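Major capsid protein (Faustovirus, PDB 5J7O) probably builds the outer protein shell of this large double-stranded DNA virus, as a double jelly-roll capsid protein that assembles into trimers. Local coordinates at residues 83-87 with 326-332; 108-113 with 288-292. All coordinates share one frame. Residues are numbered along the deposited sequence.

Overall arrangement
Segments distant in sequence commonly meet where the strands of a jelly roll end, and the two contacts here illustrate this at strand ends in the two facing sheets of one sandwich. Interaction 1 joins the loop leading into strand 88-92 to the turn leaving strand 320-326, in the four-stranded sheet. Interaction 2 continues the pairing of strands 99-109 and 293-298, in the facing sheet. Both are partly buried, but their chemistry differs: 83-87 with 326-332 combines two backbone hydrogen bonds with an aromatic ring packed on a turn, whereas 108-113 with 288-292 relies mainly on backbone pairing and a water. Their centres lie about 15 Å apart, and Y85 OH meets L109 CD1 at 3.7 Å.

Interaction 1 of 2, residues 83-87 with 326-332; sequences PTYNS and IEQQSNI
Backbone hydrogen bonds fix how two segments meet, and side chains fill the space beside them; here Y85, with 102 Å² buried, contributes most. T84 and Y85 are extended, N86 adopts left-handed helical angles (58/52), and S87 returns to an extended conformation. Opposite them, I326 ends its strand, E327 and Q328 remain extended, and 329-331 forms a short 3-10 turn, with I332 N bonded to Q329 O at 2.9 Å. N86 CA and Q328 CA come nearest, 4.5 Å apart.

Two backbone hydrogen bonds join the segments: I326 N to S87 O at 2.9 Å and N86 N to E327 O at 3.2 Å. The bend at N86 also brings its CA within 3.2 Å of I326 O, a CA-H...O contact. This carries the pairing of strands 88-92 and 320-326 past the start of one and the end of the other; they match the C and H strands of the CHEF sheet of a viral jelly roll.

Y85, an m rotamer (chi1 -75°, chi2 -81°), lays one ring face on Q329: Q329 CB sits 3.6 Å from the ring centroid, 10° off the normal, in a CH-pi contact. E327 O meets the ring edge, 3.4 Å from Y85 CD1. I326 CG2 approaches Y85 CA at 3.9 Å, while L185 of helix 181-185 touches both Y85 and I326. N86, a t rotamer, places OD1 3.7 Å from Q328 CG. The Y85 hydroxyl bonds Q387, and Q329 NE2 reaches D384 O and Q387. E327 OE2, just ahead of the turn, accepts N331 ND2 at 2.8 Å.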
loop_
_atom_site.group_PDB
_atom_site.type_symbol
_atom_site.label_atom_id
_atom_site.label_comp_id
_atom_site.label_asym_id
_atom_site.label_seq_id
_atom_site.Cartn_x
_atom_site.Cartn_y
_atom_site.Cartn_z
ATOM N N PRO B 83 -11.946 -21.698 -29.422
ATOM C CA PRO B 83 -11.912 -22.008 -27.991
ATOM C C PRO B 83 -13.249 -21.754 -27.315
ATOM O O PRO B 83 -14.012 -20.863 -27.697
ATOM C CB PRO B 83 -10.842 -21.051 -27.458
ATOM C CG PRO B 83 -10.943 -19.869 -28.370
ATOM C CD PRO B 83 -11.274 -20.423 -29.730
ATOM N N THR B 84 -13.525 -22.562 -26.294
ATOM C CA THR B 84 -14.733 -22.426 -25.492
ATOM C C THR B 84 -14.396 -22.673 -24.028
ATOM O O THR B 84 -13.329 -23.198 -23.696
ATOM C CB THR B 84 -15.837 -23.407 -25.924
ATOM O OG1 THR B 84 -15.379 -24.755 -25.750
ATOM C CG2 THR B 84 -16.232 -23.192 -27.379
ATOM N N TYR B 85 -15.322 -22.282 -23.155
ATOM C CA TYR B 85 -15.256 -22.699 -21.762
ATOM C C TYR B 85 -15.324 -24.221 -21.669
ATOM O O TYR B 85 -15.861 -24.899 -22.551
ATOM C CB TYR B 85 -16.409 -22.100 -20.953
ATOM C CG TYR B 85 -16.292 -20.632 -20.599
ATOM C CD1 TYR B 85 -15.516 -20.213 -19.524
ATOM C CD2 TYR B 85 -16.997 -19.669 -21.311
ATOM C CE1 TYR B 85 -15.425 -18.874 -19.186
ATOM C CE2 TYR B 85 -16.911 -18.328 -20.981
ATOM C CZ TYR B 85 -16.124 -17.936 -19.918
ATOM O OH TYR B 85 -16.037 -16.604 -19.587
ATOM N N ASN B 86 -14.778 -24.756 -20.575
ATOM C CA ASN B 86 -14.905 -26.176 -20.243
ATOM C C ASN B 86 -14.363 -27.062 -21.366
ATOM O O ASN B 86 -15.037 -27.972 -21.854
ATOM C CB ASN B 86 -16.362 -26.523 -19.920
ATOM C CG ASN B 86 -16.515 -27.894 -19.290
ATOM O OD1 ASN B 86 -15.677 -28.325 -18.498
ATOM N ND2 ASN B 86 -17.589 -28.590 -19.646
ATOM N N SER B 87 -13.128 -26.788 -21.779
ATOM C CA SER B 87 -12.526 -27.526 -22.880
ATOM C C SER B 87 -11.013 -27.528 -22.720
ATOM O O SER B 87 -10.452 -26.838 -21.865
ATOM C CB SER B 87 -12.922 -26.932 -24.236
ATOM O OG SER B 87 -12.381 -25.632 -24.399
ATOM N N ILE B 326 -9.614 -25.407 -19.513
ATOM C CA ILE B 326 -10.351 -24.179 -19.244
ATOM C C ILE B 326 -11.512 -24.493 -18.311
ATOM O O ILE B 326 -12.245 -25.467 -18.524
ATOM C CB ILE B 326 -10.844 -23.524 -20.546
ATOM C CG1 ILE B 326 -9.654 -23.192 -21.447
ATOM C CG2 ILE B 326 -11.642 -22.267 -20.246
ATOM C CD1 ILE B 326 -8.657 -22.243 -20.815
ATOM N N GLU B 327 -11.673 -23.668 -17.280
ATOM C CA GLU B 327 -12.724 -23.841 -16.291
ATOM C C GLU B 327 -14.102 -23.618 -16.918
ATOM O O GLU B 327 -14.247 -22.959 -17.951
ATOM C CB GLU B 327 -12.500 -22.873 -15.125
ATOM C CG GLU B 327 -13.483 -22.992 -13.971
ATOM C CD GLU B 327 -13.423 -24.340 -13.286
ATOM O OE1 GLU B 327 -12.391 -24.640 -12.650
ATOM O OE2 GLU B 327 -14.407 -25.103 -13.386
ATOM N N GLN B 328 -15.120 -24.200 -16.285
ATOM C CA GLN B 328 -16.497 -23.942 -16.682
ATOM C C GLN B 328 -16.838 -22.470 -16.478
ATOM O O GLN B 328 -16.266 -21.790 -15.620
ATOM C CB GLN B 328 -17.458 -24.818 -15.875
ATOM C CG GLN B 328 -17.022 -26.267 -15.736
ATOM C CD GLN B 328 -17.983 -27.084 -14.893
ATOM O OE1 GLN B 328 -19.198 -27.003 -15.063
ATOM N NE2 GLN B 328 -17.438 -27.873 -13.973
ATOM N N GLN B 329 -17.787 -21.976 -17.279
ATOM C CA GLN B 329 -18.162 -20.567 -17.191
ATOM C C GLN B 329 -18.776 -20.241 -15.835
ATOM O O GLN B 329 -18.564 -19.149 -15.296
ATOM C CB GLN B 329 -19.136 -20.206 -18.312
ATOM C CG GLN B 329 -19.463 -18.719 -18.380
ATOM C CD GLN B 329 -20.783 -18.434 -19.069
ATOM O OE1 GLN B 329 -21.708 -19.247 -19.027
ATOM N NE2 GLN B 329 -20.879 -17.274 -19.707
ATOM N N SER B 330 -19.536 -21.180 -15.267
ATOM C CA SER B 330 -20.247 -20.939 -14.017
ATOM C C SER B 330 -19.319 -20.753 -12.823
ATOM O O SER B 330 -19.794 -20.350 -11.755
ATOM C CB SER B 330 -21.221 -22.087 -13.747
ATOM O OG SER B 330 -20.622 -23.342 -14.019
ATOM N N ASN B 331 -18.026 -21.034 -12.966
ATOM C CA ASN B 331 -17.053 -20.784 -11.910
ATOM C C ASN B 331 -16.243 -19.517 -12.142
ATOM O O ASN B 331 -15.407 -19.169 -11.303
ATOM C CB ASN B 331 -16.105 -21.980 -11.766
ATOM C CG ASN B 331 -16.780 -23.190 -11.157
ATOM O OD1 ASN B 331 -17.704 -23.061 -10.353
ATOM N ND2 ASN B 331 -16.319 -24.378 -11.533
ATOM N N ILE B 332 -16.470 -18.820 -13.253
ATOM C CA ILE B 332 -15.718 -17.625 -13.602
ATOM C C ILE B 332 -16.597 -16.380 -13.575
ATOM O O ILE B 332 -16.178 -15.333 -13.076
ATOM C CB ILE B 332 -15.046 -17.794 -14.982
ATOM C CG1 ILE B 332 -14.092 -18.991 -14.968
ATOM C CG2 ILE B 332 -14.317 -16.522 -15.388
ATOM C CD1 ILE B 332 -13.003 -18.890 -13.926
#

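Interaction 2 of 2, residues 108-113 with 288-292; sequences QLAATS and ATQEQ
A reciprocal pair of backbone hydrogen bonds, T112 N to Q290 O at 3.2 Å and Q290 N to T112 O at 3.1 Å, makes T112 and Q290 a single antiparallel bridge of the hydrogen-bonded type. It prolongs the pairing of strands 99-109 and 293-298, which match the D and G strands of the BIDG sheet of a jelly roll. Between the strand pair proper and this bridge the backbones part, and one water spans the opening, donating to A110 O at 2.6 Å and to E291 O at 3.1 Å. Residues 108-113 are extended throughout and run antiparallel to 288-292, 167° apart end to end; alpha-carbons come nearest at A111 with Q292, 4.2 Å, and S113 with T289, 4.8 Å.

CA-H...O contacts supplement the bridge: Q292 CA to L109 O 3.4 Å, A111 CA to Q290 O 3.3 Å, T289 CA to T112 O 3.5 Å. Q108 and Q292 have extended t,t side chains; Q108 NE2 lies 3.1 Å from Q292 OE1, at too poor an angle for a hydrogen bond. Q108 NE2 bonds N294 OD1 instead, Q292 OE1 accepts from N294 ND2, and Q292 NE2 bonds Q390 of strand 389-401. R541 of a second subunit packs on Q108. Side-chain packing is thin, T112 CG2 lying 4.4 Å from Q290 CB; S113 CB meets a backbone carbonyl, A288 O, at 3.2 Å.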
loop_
_atom_site.group_PDB
_atom_site.type_symbol
_atom_site.label_atom_id
_atom_site.label_comp_id
_atom_site.label_asym_id
_atom_site.label_seq_id
_atom_site.Cartn_x
_atom_site.Cartn_y
_atom_site.Cartn_z
ATOM N N GLN B 108 -9.420 -13.624 -24.313
ATOM C CA GLN B 108 -10.376 -12.566 -24.613
ATOM C C GLN B 108 -11.784 -13.111 -24.431
ATOM O O GLN B 108 -12.186 -14.043 -25.135
ATOM C CB GLN B 108 -10.177 -12.038 -26.035
ATOM C CG GLN B 108 -10.730 -10.646 -26.271
ATOM C CD GLN B 108 -10.374 -10.112 -27.645
ATOM O OE1 GLN B 108 -10.694 -10.724 -28.662
ATOM N NE2 GLN B 108 -9.700 -8.970 -27.679
ATOM N N LEU B 109 -12.527 -12.530 -23.495
ATOM C CA LEU B 109 -13.878 -12.966 -23.168
ATOM C C LEU B 109 -14.865 -11.871 -23.548
ATOM O O LEU B 109 -14.675 -10.705 -23.183
ATOM C CB LEU B 109 -13.990 -13.308 -21.682
ATOM C CG LEU B 109 -12.943 -14.311 -21.193
ATOM C CD1 LEU B 109 -13.022 -14.504 -19.686
ATOM C CD2 LEU B 109 -13.097 -15.642 -21.915
ATOM N N ALA B 110 -15.913 -12.250 -24.275
ATOM C CA ALA B 110 -16.838 -11.274 -24.837
ATOM C C ALA B 110 -17.564 -10.506 -23.740
ATOM O O ALA B 110 -17.824 -11.025 -22.650
ATOM C CB ALA B 110 -17.853 -11.970 -25.745
ATOM N N ALA B 111 -17.877 -9.244 -24.036
ATOM C CA ALA B 111 -18.734 -8.462 -23.157
ATOM C C ALA B 111 -20.056 -9.187 -22.956
ATOM O O ALA B 111 -20.601 -9.788 -23.887
ATOM C CB ALA B 111 -18.971 -7.069 -23.741
ATOM N N THR B 112 -20.568 -9.147 -21.730
ATOM C CA THR B 112 -21.654 -10.042 -21.366
ATOM C C THR B 112 -22.561 -9.371 -20.343
ATOM O O THR B 112 -22.153 -8.458 -19.621
ATOM C CB THR B 112 -21.102 -11.368 -20.824
ATOM O OG1 THR B 112 -22.161 -12.322 -20.693
ATOM C CG2 THR B 112 -20.436 -11.157 -19.475
ATOM N N SER B 113 -23.808 -9.837 -20.302
ATOM C CA SER B 113 -24.803 -9.316 -19.378
ATOM C C SER B 113 -25.773 -10.434 -19.023
ATOM O O SER B 113 -25.819 -11.477 -19.680
ATOM C CB SER B 113 -25.549 -8.116 -19.971
ATOM O OG SER B 113 -26.358 -8.506 -21.067
ATOM N N ALA B 288 -24.201 -3.796 -15.049
ATOM C CA ALA B 288 -25.222 -4.210 -16.007
ATOM C C ALA B 288 -24.591 -4.919 -17.198
ATOM O O ALA B 288 -25.133 -5.910 -17.701
ATOM C CB ALA B 288 -26.035 -3.001 -16.468
ATOM N N THR B 289 -23.441 -4.428 -17.655
ATOM C CA THR B 289 -22.665 -5.084 -18.699
ATOM C C THR B 289 -21.200 -5.049 -18.300
ATOM O O THR B 289 -20.643 -3.970 -18.072
ATOM C CB THR B 289 -22.863 -4.405 -20.058
ATOM O OG1 THR B 289 -24.219 -4.572 -20.489
ATOM C CG2 THR B 289 -21.926 -5.011 -21.095
ATOM N N GLN B 290 -20.583 -6.224 -18.201
ATOM C CA GLN B 290 -19.140 -6.305 -18.034
ATOM C C GLN B 290 -18.469 -6.155 -19.392
ATOM O O GLN B 290 -18.886 -6.781 -20.372
ATOM C CB GLN B 290 -18.741 -7.632 -17.385
ATOM C CG GLN B 290 -18.931 -7.677 -15.875
ATOM C CD GLN B 290 -17.867 -6.899 -15.124
ATOM O OE1 GLN B 290 -16.841 -6.519 -15.690
ATOM N NE2 GLN B 290 -18.107 -6.659 -13.841
ATOM N N GLU B 291 -17.439 -5.318 -19.452
ATOM C CA GLU B 291 -16.749 -5.076 -20.707
ATOM C C GLU B 291 -15.946 -6.308 -21.119
ATOM O O GLU B 291 -15.755 -7.251 -20.345
ATOM C CB GLU B 291 -15.832 -3.860 -20.586
ATOM C CG GLU B 291 -16.471 -2.673 -19.891
ATOM C CD GLU B 291 -15.613 -1.427 -19.966
ATOM O OE1 GLU B 291 -15.943 -0.434 -19.285
ATOM O OE2 GLU B 291 -14.608 -1.442 -20.709
ATOM N N GLN B 292 -15.477 -6.290 -22.365
ATOM C CA GLN B 292 -14.638 -7.369 -22.870
ATOM C C GLN B 292 -13.396 -7.518 -22.000
ATOM O O GLN B 292 -12.561 -6.612 -21.933
ATOM C CB GLN B 292 -14.243 -7.093 -24.320
ATOM C CG GLN B 292 -13.291 -8.123 -24.909
ATOM C CD GLN B 292 -12.757 -7.713 -26.268
ATOM O OE1 GLN B 292 -11.749 -7.011 -26.366
ATOM N NE2 GLN B 292 -13.429 -8.152 -27.325
HETATM O O HOH W 1 -17.332 -9.958 -20.284
#